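Local coordinates for protein polyhedrin (Operophtera brumata cypovirus 19, PDB 5A99) that probably packs into the polyhedra, microcrystalline occlusion bodies of an insect cypovirus that are thought to shelter virus particles outside the host, at residues I33-V38 and F111-Q116; Q65-N70 and G104-V109; G153-P158 and W168-K173. All blocks are in the same frame, centred on the assembly; numbering follows the deposited sequence.

Interaction 1: residues I33-V38 and F111-Q116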
ATOM      1  N   ILE A  33       4.182  15.603  -9.220  1.00  9.86           N
ATOM      2  CA  ILE A  33       4.108  14.899 -10.484  1.00 10.84           C
ATOM      3  C   ILE A  33       2.859  14.041 -10.398  1.00 12.35           C
ATOM      4  O   ILE A  33       2.444  13.610  -9.307  1.00  8.84           O
ATOM      5  CB  ILE A  33       5.367  14.057 -10.815  1.00 10.05           C
ATOM      6  CG1 ILE A  33       5.700  13.098  -9.682  1.00 13.63           C
ATOM      7  CG2 ILE A  33       6.545  14.961 -11.106  1.00 12.81           C
ATOM      8  CD1 ILE A  33       6.877  12.178  -9.996  1.00 12.13           C
ATOM      9  N   TYR A  34       2.245  13.831 -11.554  1.00 11.32           N
ATOM     10  CA  TYR A  34       0.963  13.149 -11.628  1.00 11.00           C
ATOM     11  C   TYR A  34       1.034  12.011 -12.627  1.00 12.61           C
ATOM     12  O   TYR A  34       1.692  12.107 -13.671  1.00  9.91           O
ATOM     13  CB  TYR A  34      -0.163  14.123 -12.018  1.00 10.09           C
ATOM     14  CG  TYR A  34      -0.352  15.245 -11.041  1.00 10.27           C
ATOM     15  CD1 TYR A  34      -1.075  15.057  -9.871  1.00 11.44           C
ATOM     16  CD2 TYR A  34       0.200  16.497 -11.277  1.00 14.28           C
ATOM     17  CE1 TYR A  34      -1.238  16.077  -8.969  1.00 11.58           C
ATOM     18  CE2 TYR A  34       0.037  17.522 -10.383  1.00  7.89           C
ATOM     19  CZ  TYR A  34      -0.694  17.312  -9.236  1.00 10.14           C
ATOM     20  OH  TYR A  34      -0.853  18.338  -8.343  1.00  9.98           O
ATOM     21  N   ALA A  35       0.347  10.932 -12.274  1.00  9.05           N
ATOM     22  CA  ALA A  35       0.200   9.771 -13.129  1.00 10.74           C
ATOM     23  C   ALA A  35      -1.268   9.338 -13.110  1.00  8.92           C
ATOM     24  O   ALA A  35      -1.801   8.958 -12.065  1.00  9.53           O
ATOM     25  CB  ALA A  35       1.104   8.648 -12.653  1.00  9.34           C
ATOM     26  N   HIS A  36      -1.911   9.413 -14.270  1.00  6.19           N
ATOM     27  CA  HIS A  36      -3.307   9.016 -14.409  1.00  9.35           C
ATOM     28  C   HIS A  36      -3.414   7.727 -15.190  1.00  9.76           C
ATOM     29  O   HIS A  36      -2.856   7.602 -16.278  1.00  8.18           O
ATOM     30  CB  HIS A  36      -4.106  10.079 -15.149  1.00  8.15           C
ATOM     31  CG  HIS A  36      -4.550  11.222 -14.290  1.00 11.30           C
ATOM     32  ND1 HIS A  36      -3.824  12.383 -14.174  1.00 11.08           N
ATOM     33  CD2 HIS A  36      -5.658  11.390 -13.528  1.00 10.00           C
ATOM     34  CE1 HIS A  36      -4.457  13.218 -13.367  1.00 11.28           C
ATOM     35  NE2 HIS A  36      -5.568  12.634 -12.952  1.00  7.42           N
ATOM     36  N   LEU A  37      -4.149   6.773 -14.638  1.00 11.69           N
ATOM     37  CA  LEU A  37      -4.517   5.599 -15.390  1.00 12.62           C
ATOM     38  C   LEU A  37      -6.009   5.724 -15.666  1.00 10.59           C
ATOM     39  O   LEU A  37      -6.832   5.693 -14.746  1.00  9.28           O
ATOM     40  CB  LEU A  37      -4.182   4.327 -14.611  1.00  9.44           C
ATOM     41  CG  LEU A  37      -4.571   3.009 -15.284  1.00 14.40           C
ATOM     42  CD1 LEU A  37      -4.032   2.920 -16.703  1.00 13.84           C
ATOM     43  CD2 LEU A  37      -4.083   1.822 -14.437  1.00 14.74           C
ATOM     44  N   VAL A  38      -6.342   5.922 -16.934  1.00 12.52           N
ATOM     45  CA  VAL A  38      -7.723   6.136 -17.336  1.00 12.20           C
ATOM     46  C   VAL A  38      -8.212   4.884 -18.029  1.00 12.14           C
ATOM     47  O   VAL A  38      -7.627   4.440 -19.015  1.00 12.41           O
ATOM     48  CB  VAL A  38      -7.852   7.318 -18.297  1.00 10.69           C
ATOM     49  CG1 VAL A  38      -9.344   7.580 -18.652  1.00  8.29           C
ATOM     50  CG2 VAL A  38      -7.202   8.538 -17.703  1.00  8.97           C
ATOM     51  N   PHE A 111      -7.211   1.841 -22.422  1.00 10.56           N
ATOM     52  CA  PHE A 111      -6.663   2.719 -21.401  1.00 14.41           C
ATOM     53  C   PHE A 111      -5.971   3.942 -22.011  1.00 12.39           C
ATOM     54  O   PHE A 111      -5.581   3.944 -23.188  1.00 10.52           O
ATOM     55  CB  PHE A 111      -5.639   1.942 -20.556  1.00 16.24           C
ATOM     56  CG  PHE A 111      -4.347   1.674 -21.280  1.00 16.21           C
ATOM     57  CD1 PHE A 111      -3.341   2.628 -21.299  1.00 19.16           C
ATOM     58  CD2 PHE A 111      -4.147   0.486 -21.972  1.00 18.60           C
ATOM     59  CE1 PHE A 111      -2.159   2.400 -21.988  1.00 10.66           C
ATOM     60  CE2 PHE A 111      -2.951   0.252 -22.659  1.00 11.33           C
ATOM     61  CZ  PHE A 111      -1.962   1.214 -22.654  1.00 12.22           C
ATOM     62  N   GLN A 112      -5.825   4.983 -21.198  1.00  9.85           N
ATOM     63  CA  GLN A 112      -4.901   6.071 -21.493  1.00 11.01           C
ATOM     64  C   GLN A 112      -4.072   6.343 -20.237  1.00  7.57           C
ATOM     65  O   GLN A 112      -4.616   6.519 -19.136  1.00 10.26           O
ATOM     66  CB  GLN A 112      -5.633   7.339 -21.963  1.00 10.35           C
ATOM     67  CG  GLN A 112      -4.717   8.568 -22.040  1.00  7.00           C
ATOM     68  CD  GLN A 112      -5.326   9.769 -22.766  1.00 13.01           C
ATOM     69  OE1 GLN A 112      -4.616  10.714 -23.121  1.00 10.52           O
ATOM     70  NE2 GLN A 112      -6.636   9.759 -22.950  1.00 15.23           N
ATOM     71  N   PHE A 113      -2.754   6.337 -20.396  1.00 12.38           N
ATOM     72  CA  PHE A 113      -1.845   6.601 -19.286  1.00 10.07           C
ATOM     73  C   PHE A 113      -1.204   7.961 -19.522  1.00  9.06           C
ATOM     74  O   PHE A 113      -0.645   8.208 -20.592  1.00  8.48           O
ATOM     75  CB  PHE A 113      -0.801   5.483 -19.201  1.00  9.14           C
ATOM     76  CG  PHE A 113       0.212   5.665 -18.107  1.00  5.24           C
ATOM     77  CD1 PHE A 113      -0.173   5.654 -16.773  1.00  8.90           C
ATOM     78  CD2 PHE A 113       1.556   5.831 -18.407  1.00 10.27           C
ATOM     79  CE1 PHE A 113       0.767   5.801 -15.758  1.00 11.92           C
ATOM     80  CE2 PHE A 113       2.498   5.979 -17.396  1.00  6.41           C
ATOM     81  CZ  PHE A 113       2.094   5.969 -16.070  1.00  9.30           C
ATOM     82  N   ILE A 114      -1.328   8.848 -18.535  1.00 10.42           N
ATOM     83  CA  ILE A 114      -0.820  10.210 -18.640  1.00 10.02           C
ATOM     84  C   ILE A 114       0.036  10.585 -17.444  1.00 10.19           C
ATOM     85  O   ILE A 114      -0.384  10.456 -16.289  1.00  6.62           O
ATOM     86  CB  ILE A 114      -1.961  11.256 -18.761  1.00 15.26           C
ATOM     87  CG1 ILE A 114      -2.919  10.875 -19.890  1.00 13.16           C
ATOM     88  CG2 ILE A 114      -1.389  12.654 -19.018  1.00 13.64           C
ATOM     89  CD1 ILE A 114      -4.278  11.485 -19.745  1.00 13.85           C
ATOM     90  N   VAL A 115       1.247  11.045 -17.738  1.00  8.86           N
ATOM     91  CA  VAL A 115       2.141  11.581 -16.729  1.00  8.18           C
ATOM     92  C   VAL A 115       2.270  13.077 -16.982  1.00  8.14           C
ATOM     93  O   VAL A 115       2.332  13.522 -18.122  1.00  9.86           O
ATOM     94  CB  VAL A 115       3.526  10.905 -16.763  1.00 14.47           C
ATOM     95  CG1 VAL A 115       3.391   9.428 -16.401  1.00  6.84           C
ATOM     96  CG2 VAL A 115       4.181  11.077 -18.126  1.00 12.40           C
ATOM     97  N   GLN A 116       2.247  13.845 -15.906  1.00  9.81           N
ATOM     98  CA  GLN A 116       2.272  15.297 -15.986  1.00  8.88           C
ATOM     99  C   GLN A 116       3.126  15.880 -14.874  1.00  6.81           C
ATOM    100  O   GLN A 116       3.143  15.366 -13.759  1.00 10.89           O
ATOM    101  CB  GLN A 116       0.854  15.860 -15.884  1.00  8.39           C
ATOM    102  CG  GLN A 116       0.798  17.380 -15.918  1.00  8.83           C
ATOM    103  CD  GLN A 116      -0.635  17.926 -15.810  1.00 11.71           C
ATOM    104  OE1 GLN A 116      -1.561  17.400 -16.424  1.00 17.77           O
ATOM    105  NE2 GLN A 116      -0.809  18.993 -15.040  1.00 16.47           N
TER
HETATM  106  O   HOH W   1      -1.514  12.915 -15.214  1.00 14.97           O
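With CG anti to the backbone N (chi1 179°), the ring of F113 comes up to the backbone carbonyl of H36, whose own imidazole lies on the opposite face of the sheet. One side of the phenyl ring comes close to the neighbouring strand, with F113 CD1 3.4 Å from H36 O. F113 CE1 is 4.2 Å from A35 CB. H36 has CG anti to the carbonyl carbon (chi1 -82°), on the face it shares with Y34, V38, I114 and Q116. A water lies in the plane of the imidazole, 2.6 Å from H36 ND1, and donates to I114 O. That carbonyl is therefore gripped twice, because H36 N also reaches I114 O at 2.7 Å in a nearly straight bond (171°) in the carbonyl plane. The ladder is regular antiparallel pairing: Y34 with Q116, H36 with I114 and V38 with Q112 form hydrogen-bonded pairs of two bonds each, whereas A35 with V115 and L37 with F113 are non-hydrogen-bonded. In the gaps CA-H...O contacts add to the cohesion, among them V115 CA to Y34 O at 3.1 Å. On the apolar face L37 CD1 approaches F111 CB at 4.3 Å. Every touching residue is buried, and the polar ends find partners farther off: H36 NE2 bonds Y232 OH, Q116 bonds the backbone of L239 and Q237, and Y34 OH reaches A140 O of the second subunit. The pair forms the middle of a six-stranded antiparallel sheet, with strand 46-53 flanking 33-40 and strand 164-173 flanking 110-116. The face of A35, L37 and F113 packs on strand 184-190 of the second sheet, while H36 meets Y232 and W233 of helix 225-236.

Interaction 2: residues Q65-N70 and G104-V109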
ATOM      1  N   GLN A  65      -8.644  -4.433  -9.113  1.00 13.49           N
ATOM      2  CA  GLN A  65      -8.569  -3.021  -8.809  1.00 12.36           C
ATOM      3  C   GLN A  65      -8.718  -2.184 -10.071  1.00 12.61           C
ATOM      4  O   GLN A  65      -8.745  -0.961  -9.993  1.00 16.80           O
ATOM      5  CB  GLN A  65      -7.254  -2.720  -8.089  1.00 14.95           C
ATOM      6  CG  GLN A  65      -7.100  -3.552  -6.826  1.00 11.44           C
ATOM      7  CD  GLN A  65      -5.692  -3.511  -6.268  1.00 15.33           C
ATOM      8  OE1 GLN A  65      -4.716  -3.519  -7.013  1.00 14.97           O
ATOM      9  NE2 GLN A  65      -5.584  -3.458  -4.951  1.00 17.33           N
ATOM     10  N   LEU A  66      -8.839  -2.853 -11.223  1.00 17.70           N
ATOM     11  CA  LEU A  66      -8.970  -2.183 -12.522  1.00 14.19           C
ATOM     12  C   LEU A  66     -10.371  -2.334 -13.129  1.00 12.20           C
ATOM     13  O   LEU A  66     -10.846  -1.462 -13.852  1.00 13.62           O
ATOM     14  CB  LEU A  66      -7.931  -2.731 -13.510  1.00 12.17           C
ATOM     15  CG  LEU A  66      -6.453  -2.530 -13.133  1.00 12.94           C
ATOM     16  CD1 LEU A  66      -5.534  -3.359 -14.029  1.00 17.37           C
ATOM     17  CD2 LEU A  66      -6.099  -1.071 -13.194  1.00 14.61           C
ATOM     18  N   VAL A  67     -11.029  -3.444 -12.847  1.00 13.58           N
ATOM     19  CA  VAL A  67     -12.370  -3.664 -13.367  1.00 14.50           C
ATOM     20  C   VAL A  67     -13.334  -2.687 -12.691  1.00 13.95           C
ATOM     21  O   VAL A  67     -12.987  -2.048 -11.695  1.00 14.77           O
ATOM     22  CB  VAL A  67     -12.839  -5.101 -13.112  1.00 11.79           C
ATOM     23  CG1 VAL A  67     -11.944  -6.082 -13.835  1.00 15.25           C
ATOM     24  CG2 VAL A  67     -12.875  -5.402 -11.614  1.00 11.40           C
ATOM     25  N   LEU A  68     -14.532  -2.555 -13.239  1.00 12.73           N
ATOM     26  CA  LEU A  68     -15.612  -1.861 -12.543  1.00 12.60           C
ATOM     27  C   LEU A  68     -16.905  -2.665 -12.702  1.00 11.86           C
ATOM     28  O   LEU A  68     -17.337  -2.935 -13.814  1.00 14.79           O
ATOM     29  CB  LEU A  68     -15.785  -0.436 -13.086  1.00 17.41           C
ATOM     30  CG  LEU A  68     -16.618   0.522 -12.223  1.00 15.97           C
ATOM     31  CD1 LEU A  68     -16.362   1.980 -12.644  1.00 14.14           C
ATOM     32  CD2 LEU A  68     -18.104   0.196 -12.304  1.00 13.72           C
ATOM     33  N   PRO A  69     -17.573  -2.985 -11.592  1.00 16.15           N
ATOM     34  CA  PRO A  69     -17.325  -2.443 -10.255  1.00 11.85           C
ATOM     35  C   PRO A  69     -16.153  -3.092  -9.530  1.00 14.98           C
ATOM     36  O   PRO A  69     -15.713  -4.211  -9.852  1.00 10.14           O
ATOM     37  CB  PRO A  69     -18.632  -2.752  -9.517  1.00 17.35           C
ATOM     38  CG  PRO A  69     -19.115  -4.011 -10.158  1.00 11.45           C
ATOM     39  CD  PRO A  69     -18.720  -3.913 -11.607  1.00 10.25           C
ATOM     40  N   ASN A  70     -15.650  -2.370  -8.532  1.00 11.17           N
ATOM     41  CA  ASN A  70     -14.641  -2.899  -7.630  1.00 11.29           C
ATOM     42  C   ASN A  70     -14.884  -2.363  -6.222  1.00 16.04           C
ATOM     43  O   ASN A  70     -15.815  -1.585  -6.001  1.00 17.22           O
ATOM     44  CB  ASN A  70     -13.224  -2.555  -8.122  1.00 13.53           C
ATOM     45  CG  ASN A  70     -12.974  -1.067  -8.201  1.00 16.43           C
ATOM     46  OD1 ASN A  70     -12.733  -0.404  -7.183  1.00 13.84           O
ATOM     47  ND2 ASN A  70     -12.995  -0.531  -9.416  1.00 17.16           N
ATOM     48  N   GLY A 104     -15.376 -10.272 -19.027  1.00 15.79           N
ATOM     49  CA  GLY A 104     -16.311  -9.722 -18.071  1.00 10.65           C
ATOM     50  C   GLY A 104     -16.852  -8.392 -18.536  1.00 14.68           C
ATOM     51  O   GLY A 104     -16.129  -7.592 -19.138  1.00 12.52           O
ATOM     52  N   MET A 105     -18.134  -8.163 -18.267  1.00 16.43           N
ATOM     53  CA  MET A 105     -18.741  -6.861 -18.493  1.00 11.63           C
ATOM     54  C   MET A 105     -18.019  -5.807 -17.664  1.00 11.04           C
ATOM     55  O   MET A 105     -18.044  -4.623 -17.994  1.00 13.22           O
ATOM     56  CB  MET A 105     -20.213  -6.897 -18.101  1.00 14.89           C
ATOM     57  CG  MET A 105     -21.063  -7.759 -18.993  1.00 12.22           C
ATOM     58  SD  MET A 105     -20.731  -7.456 -20.745  1.00 11.21           S
ATOM     59  CE  MET A 105     -22.092  -8.364 -21.480  1.00 10.87           C
ATOM     60  N   ASN A 106     -17.360  -6.251 -16.595  1.00  9.13           N
ATOM     61  CA  ASN A 106     -16.696  -5.342 -15.664  1.00 14.18           C
ATOM     62  C   ASN A 106     -15.313  -4.915 -16.133  1.00 15.43           C
ATOM     63  O   ASN A 106     -14.696  -4.052 -15.520  1.00 15.02           O
ATOM     64  CB  ASN A 106     -16.598  -5.978 -14.260  1.00 10.52           C
ATOM     65  CG  ASN A 106     -15.901  -7.346 -14.274  1.00 12.85           C
ATOM     66  OD1 ASN A 106     -15.857  -8.024 -15.303  1.00 14.35           O
ATOM     67  ND2 ASN A 106     -15.372  -7.758 -13.120  1.00 13.99           N
ATOM     68  N   GLU A 107     -14.829  -5.522 -17.210  1.00 14.57           N
ATOM     69  CA  GLU A 107     -13.458  -5.291 -17.670  1.00 17.92           C
ATOM     70  C   GLU A 107     -13.343  -4.111 -18.632  1.00 13.30           C
ATOM     71  O   GLU A 107     -14.236  -3.870 -19.435  1.00 14.49           O
ATOM     72  CB  GLU A 107     -12.923  -6.543 -18.364  1.00 19.03           C
ATOM     73  CG  GLU A 107     -12.797  -7.772 -17.462  1.00 14.65           C
ATOM     74  CD  GLU A 107     -12.128  -8.921 -18.184  1.00 13.98           C
ATOM     75  OE1 GLU A 107     -12.777  -9.531 -19.053  1.00 14.67           O
ATOM     76  OE2 GLU A 107     -10.946  -9.201 -17.904  1.00 13.71           O
ATOM     77  N   PRO A 108     -12.214  -3.392 -18.566  1.00 12.86           N
ATOM     78  CA  PRO A 108     -11.963  -2.210 -19.394  1.00 14.30           C
ATOM     79  C   PRO A 108     -11.688  -2.597 -20.843  1.00 15.05           C
ATOM     80  O   PRO A 108     -11.144  -3.669 -21.122  1.00 17.38           O
ATOM     81  CB  PRO A 108     -10.715  -1.592 -18.748  1.00 14.72           C
ATOM     82  CG  PRO A 108      -9.987  -2.763 -18.160  1.00 16.24           C
ATOM     83  CD  PRO A 108     -11.062  -3.720 -17.706  1.00 14.67           C
ATOM     84  N   VAL A 109     -12.081  -1.725 -21.759  1.00 16.27           N
ATOM     85  CA  VAL A 109     -11.838  -1.934 -23.173  1.00 12.33           C
ATOM     86  C   VAL A 109     -10.445  -1.459 -23.561  1.00 14.08           C
ATOM     87  O   VAL A 109      -9.760  -2.069 -24.384  1.00 11.41           O
ATOM     88  CB  VAL A 109     -12.875  -1.157 -24.004  1.00 12.15           C
ATOM     89  CG1 VAL A 109     -12.644  -1.380 -25.491  1.00 17.31           C
ATOM     90  CG2 VAL A 109     -14.267  -1.575 -23.610  1.00 15.64           C
TER
HETATM   91  O   HOH W   2     -16.166  -6.770 -10.714  1.00  9.69           O
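V67 and N106 lie side by side with their side chains pointing the same way, so that the amide of N106 runs along the flank of the valine. N106 CG sits between its backbone N and carbonyl carbon (chi1 55°), and N106 ND2 comes to 3.7 Å from both V67 CB and V67 CG2. P69, which follows a cis peptide bond, crosses N106 at about a right angle, its CD 4.0 Å from N106 CB. E107 CG touches V67 CG1. One direct hydrogen bond joins the backbones: L68 N donates to N106 O at 2.7 Å, in the carbonyl plane. A water accepts from N106 ND2 and donates to P69 O, both at 2.7 Å. G104 to E107 is a type I beta turn closed by E107 N to G104 O and reinforced by G104 N to E107 OE1, while N70 ND2 bonds V67 O. E107 OE2 is hydrogen-bonded to H182 ND1 and W63 NE1, and N106 packs on L84 of helix 81-92. The loops follow strand 56-61 and precede strand 110-116. Without strand pairing, their direct link rests on one backbone bond, a water bridge and the packing chiefly of N106, whose buried amide nitrogen is satisfied by water.

Interaction 3: residues G153-P158 and W168-K173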
ATOM      1  N   GLY A 153       8.395   6.168 -22.705  1.00 10.80           N
ATOM      2  CA  GLY A 153       8.574   7.601 -22.910  1.00 13.06           C
ATOM      3  C   GLY A 153       8.466   8.093 -24.345  1.00 10.68           C
ATOM      4  O   GLY A 153       7.682   8.984 -24.641  1.00 14.99           O
ATOM      5  N   PRO A 154       9.265   7.528 -25.253  1.00 11.71           N
ATOM      6  CA  PRO A 154       9.282   8.043 -26.630  1.00 11.69           C
ATOM      7  C   PRO A 154       8.023   7.680 -27.417  1.00 11.31           C
ATOM      8  O   PRO A 154       7.687   8.354 -28.387  1.00  9.36           O
ATOM      9  CB  PRO A 154      10.528   7.385 -27.232  1.00 11.98           C
ATOM     10  CG  PRO A 154      10.669   6.099 -26.492  1.00 14.03           C
ATOM     11  CD  PRO A 154      10.186   6.393 -25.075  1.00 12.33           C
ATOM     12  N   LEU A 155       7.321   6.642 -26.981  1.00 11.82           N
ATOM     13  CA  LEU A 155       6.086   6.232 -27.633  1.00 13.13           C
ATOM     14  C   LEU A 155       4.931   7.144 -27.254  1.00 12.65           C
ATOM     15  O   LEU A 155       3.840   7.053 -27.823  1.00  8.78           O
ATOM     16  CB  LEU A 155       5.714   4.814 -27.234  1.00 11.25           C
ATOM     17  CG  LEU A 155       6.758   3.726 -27.454  1.00 18.43           C
ATOM     18  CD1 LEU A 155       6.098   2.380 -27.184  1.00 18.33           C
ATOM     19  CD2 LEU A 155       7.371   3.796 -28.876  1.00 14.24           C
ATOM     20  N   MET A 156       5.155   7.994 -26.263  1.00  9.50           N
ATOM     21  CA  MET A 156       4.083   8.845 -25.774  1.00 15.33           C
ATOM     22  C   MET A 156       3.951  10.082 -26.648  1.00 11.22           C
ATOM     23  O   MET A 156       4.872  10.450 -27.388  1.00 13.05           O
ATOM     24  CB  MET A 156       4.315   9.248 -24.317  1.00 11.05           C
ATOM     25  CG  MET A 156       4.593   8.074 -23.396  1.00 14.91           C
ATOM     26  SD  MET A 156       4.868   8.554 -21.694  1.00 13.38           S
ATOM     27  CE  MET A 156       3.197   8.483 -21.077  1.00 14.70           C
ATOM     28  N   ARG A 157       2.780  10.703 -26.565  1.00 12.17           N
ATOM     29  CA  ARG A 157       2.494  11.920 -27.296  1.00 15.32           C
ATOM     30  C   ARG A 157       2.260  13.028 -26.293  1.00 12.57           C
ATOM     31  O   ARG A 157       1.340  12.962 -25.470  1.00 11.23           O
ATOM     32  CB  ARG A 157       1.283  11.758 -28.213  1.00 16.25           C
ATOM     33  CG  ARG A 157       1.556  10.893 -29.437  1.00 15.38           C
ATOM     34  CD  ARG A 157       0.327  10.779 -30.325  1.00 18.21           C
ATOM     35  NE  ARG A 157      -0.109  12.074 -30.853  1.00 15.13           N
ATOM     36  CZ  ARG A 157      -1.369  12.509 -30.835  1.00 19.69           C
ATOM     37  NH1 ARG A 157      -2.324  11.766 -30.299  1.00 14.77           N
ATOM     38  NH2 ARG A 157      -1.683  13.690 -31.355  1.00 12.61           N
ATOM     39  N   PRO A 158       3.109  14.049 -26.350  1.00 10.44           N
ATOM     40  CA  PRO A 158       3.062  15.158 -25.403  1.00 10.29           C
ATOM     41  C   PRO A 158       1.802  15.986 -25.567  1.00 12.77           C
ATOM     42  O   PRO A 158       1.193  16.003 -26.639  1.00 10.34           O
ATOM     43  CB  PRO A 158       4.285  15.995 -25.778  1.00 13.62           C
ATOM     44  CG  PRO A 158       5.130  15.121 -26.613  1.00 24.27           C
ATOM     45  CD  PRO A 158       4.192  14.214 -27.326  1.00 17.69           C
ATOM     46  N   TRP A 168       2.382  13.899 -20.911  1.00  9.04           N
ATOM     47  CA  TRP A 168       2.629  12.905 -21.934  1.00 11.37           C
ATOM     48  C   TRP A 168       1.622  11.752 -21.855  1.00 13.12           C
ATOM     49  O   TRP A 168       1.317  11.225 -20.765  1.00 11.46           O
ATOM     50  CB  TRP A 168       4.061  12.389 -21.803  1.00 11.49           C
ATOM     51  CG  TRP A 168       5.084  13.445 -22.049  1.00 12.30           C
ATOM     52  CD1 TRP A 168       5.777  13.654 -23.206  1.00 14.79           C
ATOM     53  CD2 TRP A 168       5.532  14.455 -21.129  1.00  9.85           C
ATOM     54  NE1 TRP A 168       6.627  14.720 -23.064  1.00 16.59           N
ATOM     55  CE2 TRP A 168       6.498  15.231 -21.801  1.00 16.10           C
ATOM     56  CE3 TRP A 168       5.208  14.778 -19.811  1.00 13.64           C
ATOM     57  CZ2 TRP A 168       7.148  16.307 -21.197  1.00 16.85           C
ATOM     58  CZ3 TRP A 168       5.847  15.849 -19.214  1.00 15.55           C
ATOM     59  CH2 TRP A 168       6.806  16.601 -19.907  1.00 15.91           C
ATOM     60  N   SER A 169       1.125  11.350 -23.021  1.00 12.88           N
ATOM     61  CA  SER A 169       0.037  10.389 -23.097  1.00 13.34           C
ATOM     62  C   SER A 169       0.358   9.136 -23.905  1.00 12.43           C
ATOM     63  O   SER A 169       0.932   9.200 -24.996  1.00 10.73           O
ATOM     64  CB  SER A 169      -1.190  11.077 -23.692  1.00 13.80           C
ATOM     65  OG  SER A 169      -2.150  10.132 -24.103  1.00 10.05           O
ATOM     66  N   TYR A 170      -0.063   8.003 -23.359  1.00  8.03           N
ATOM     67  CA  TYR A 170       0.094   6.700 -23.981  1.00 13.61           C
ATOM     68  C   TYR A 170      -1.251   5.980 -23.912  1.00 10.59           C
ATOM     69  O   TYR A 170      -1.924   6.008 -22.875  1.00  8.63           O
ATOM     70  CB  TYR A 170       1.159   5.908 -23.224  1.00  7.42           C
ATOM     71  CG  TYR A 170       1.624   4.634 -23.872  1.00  7.28           C
ATOM     72  CD1 TYR A 170       2.312   4.653 -25.077  1.00 14.47           C
ATOM     73  CD2 TYR A 170       1.412   3.406 -23.264  1.00  7.34           C
ATOM     74  CE1 TYR A 170       2.761   3.472 -25.667  1.00 13.24           C
ATOM     75  CE2 TYR A 170       1.845   2.235 -23.840  1.00  9.13           C
ATOM     76  CZ  TYR A 170       2.512   2.268 -25.045  1.00 15.16           C
ATOM     77  OH  TYR A 170       2.950   1.093 -25.614  1.00 13.66           O
ATOM     78  N   VAL A 171      -1.648   5.346 -25.014  1.00 10.65           N
ATOM     79  CA  VAL A 171      -2.915   4.638 -25.056  1.00 12.66           C
ATOM     80  C   VAL A 171      -2.796   3.256 -25.689  1.00 11.88           C
ATOM     81  O   VAL A 171      -1.870   2.970 -26.456  1.00 11.08           O
ATOM     82  CB  VAL A 171      -4.013   5.452 -25.808  1.00 14.21           C
ATOM     83  CG1 VAL A 171      -4.072   6.883 -25.292  1.00 15.49           C
ATOM     84  CG2 VAL A 171      -3.775   5.456 -27.312  1.00 13.86           C
ATOM     85  N   GLY A 172      -3.756   2.399 -25.373  1.00 14.08           N
ATOM     86  CA  GLY A 172      -3.778   1.067 -25.942  1.00 15.12           C
ATOM     87  C   GLY A 172      -5.069   0.342 -25.635  1.00 14.48           C
ATOM     88  O   GLY A 172      -5.837   0.771 -24.774  1.00 15.70           O
ATOM     89  N   LYS A 173      -5.294  -0.764 -26.345  1.00 16.92           N
ATOM     90  CA  LYS A 173      -6.481  -1.592 -26.170  1.00 13.90           C
ATOM     91  C   LYS A 173      -6.170  -2.887 -25.422  1.00 16.99           C
ATOM     92  O   LYS A 173      -5.145  -3.544 -25.668  1.00 16.86           O
ATOM     93  CB  LYS A 173      -7.084  -1.941 -27.536  1.00 17.04           C
ATOM     94  CG  LYS A 173      -7.691  -0.761 -28.296  1.00 20.91           C
ATOM     95  CD  LYS A 173      -8.393  -1.246 -29.571  1.00 20.33           C
ATOM     96  CE  LYS A 173      -8.963  -0.111 -30.395  1.00 37.83           C
ATOM     97  NZ  LYS A 173      -9.527  -0.606 -31.695  1.00 34.54           N
TER
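S169 O receives the amide of R157: R157 N lies 2.9 Å away, in a bond of 166° at the hydrogen and tilted only modestly from the carbonyl plane. The same oxygen has M156 CA at 3.3 Å as a CA-H...O neighbour. The return bond, S169 N to R157 O, is equally long but more bent (149°), its donor standing well above the carbonyl plane. Together they make R157 and S169 an antiparallel hydrogen-bonded pair, followed by the non-hydrogen-bonded pair P158 and W168.

Side chains fill in around this short ladder. M156 crosses both W168 and Y170 at about a right angle. Its chain bends at chi3 (90°) to bring M156 CE to 3.3 Å from the carbonyl W168 O, while M156 SD rests 3.9 Å from W168 CB. The pyrrolidine of P158 crosses the W168 side chain obliquely, with P158 CG 3.8 Å from W168 CD1 and P158 CB similarly close to W168 NE1. L155 lies alongside Y170, pointing the same way: L155 CB meets Y170 CE1 at 3.6 Å, and L155 CD1 reaches toward the hydroxyl. R157 directs its guanidinium elsewhere, to a salt bridge with D245, and S169 OG bonds Q112 OE1 on strand 110-116.

L155 and R157 are exposed, whereas M156, W168 and S169 are buried. A 3-10 turn at 153-155 leads into strand 157-161, which pairs with 164-173 as a beta hairpin and is an outermost strand of the six-stranded antiparallel sheet within this chain.

Interactions 1 and 3 belong to the same antiparallel sheet, which strands 110-116 and 164-173 make continuous: F113 N probably bonds Y170 O, and I114 CG2 packs on W168 O. Their depth differs. Interaction 1 is wholly buried near the centre of the chain, with a full ladder and aromatic and aliphatic packing, while interaction 3 pairs the open end of the hairpin at the sheet's edge within this chain, only partly buried, with a two-bond ladder and side chains reaching the surface. Interaction 2, about 17 Å from the chain centre to its own centre, is also buried but links loops through one backbone bond and a water. It meets interaction 1 where L66 CD2 packs on L37 CD2 at 3.7 Å.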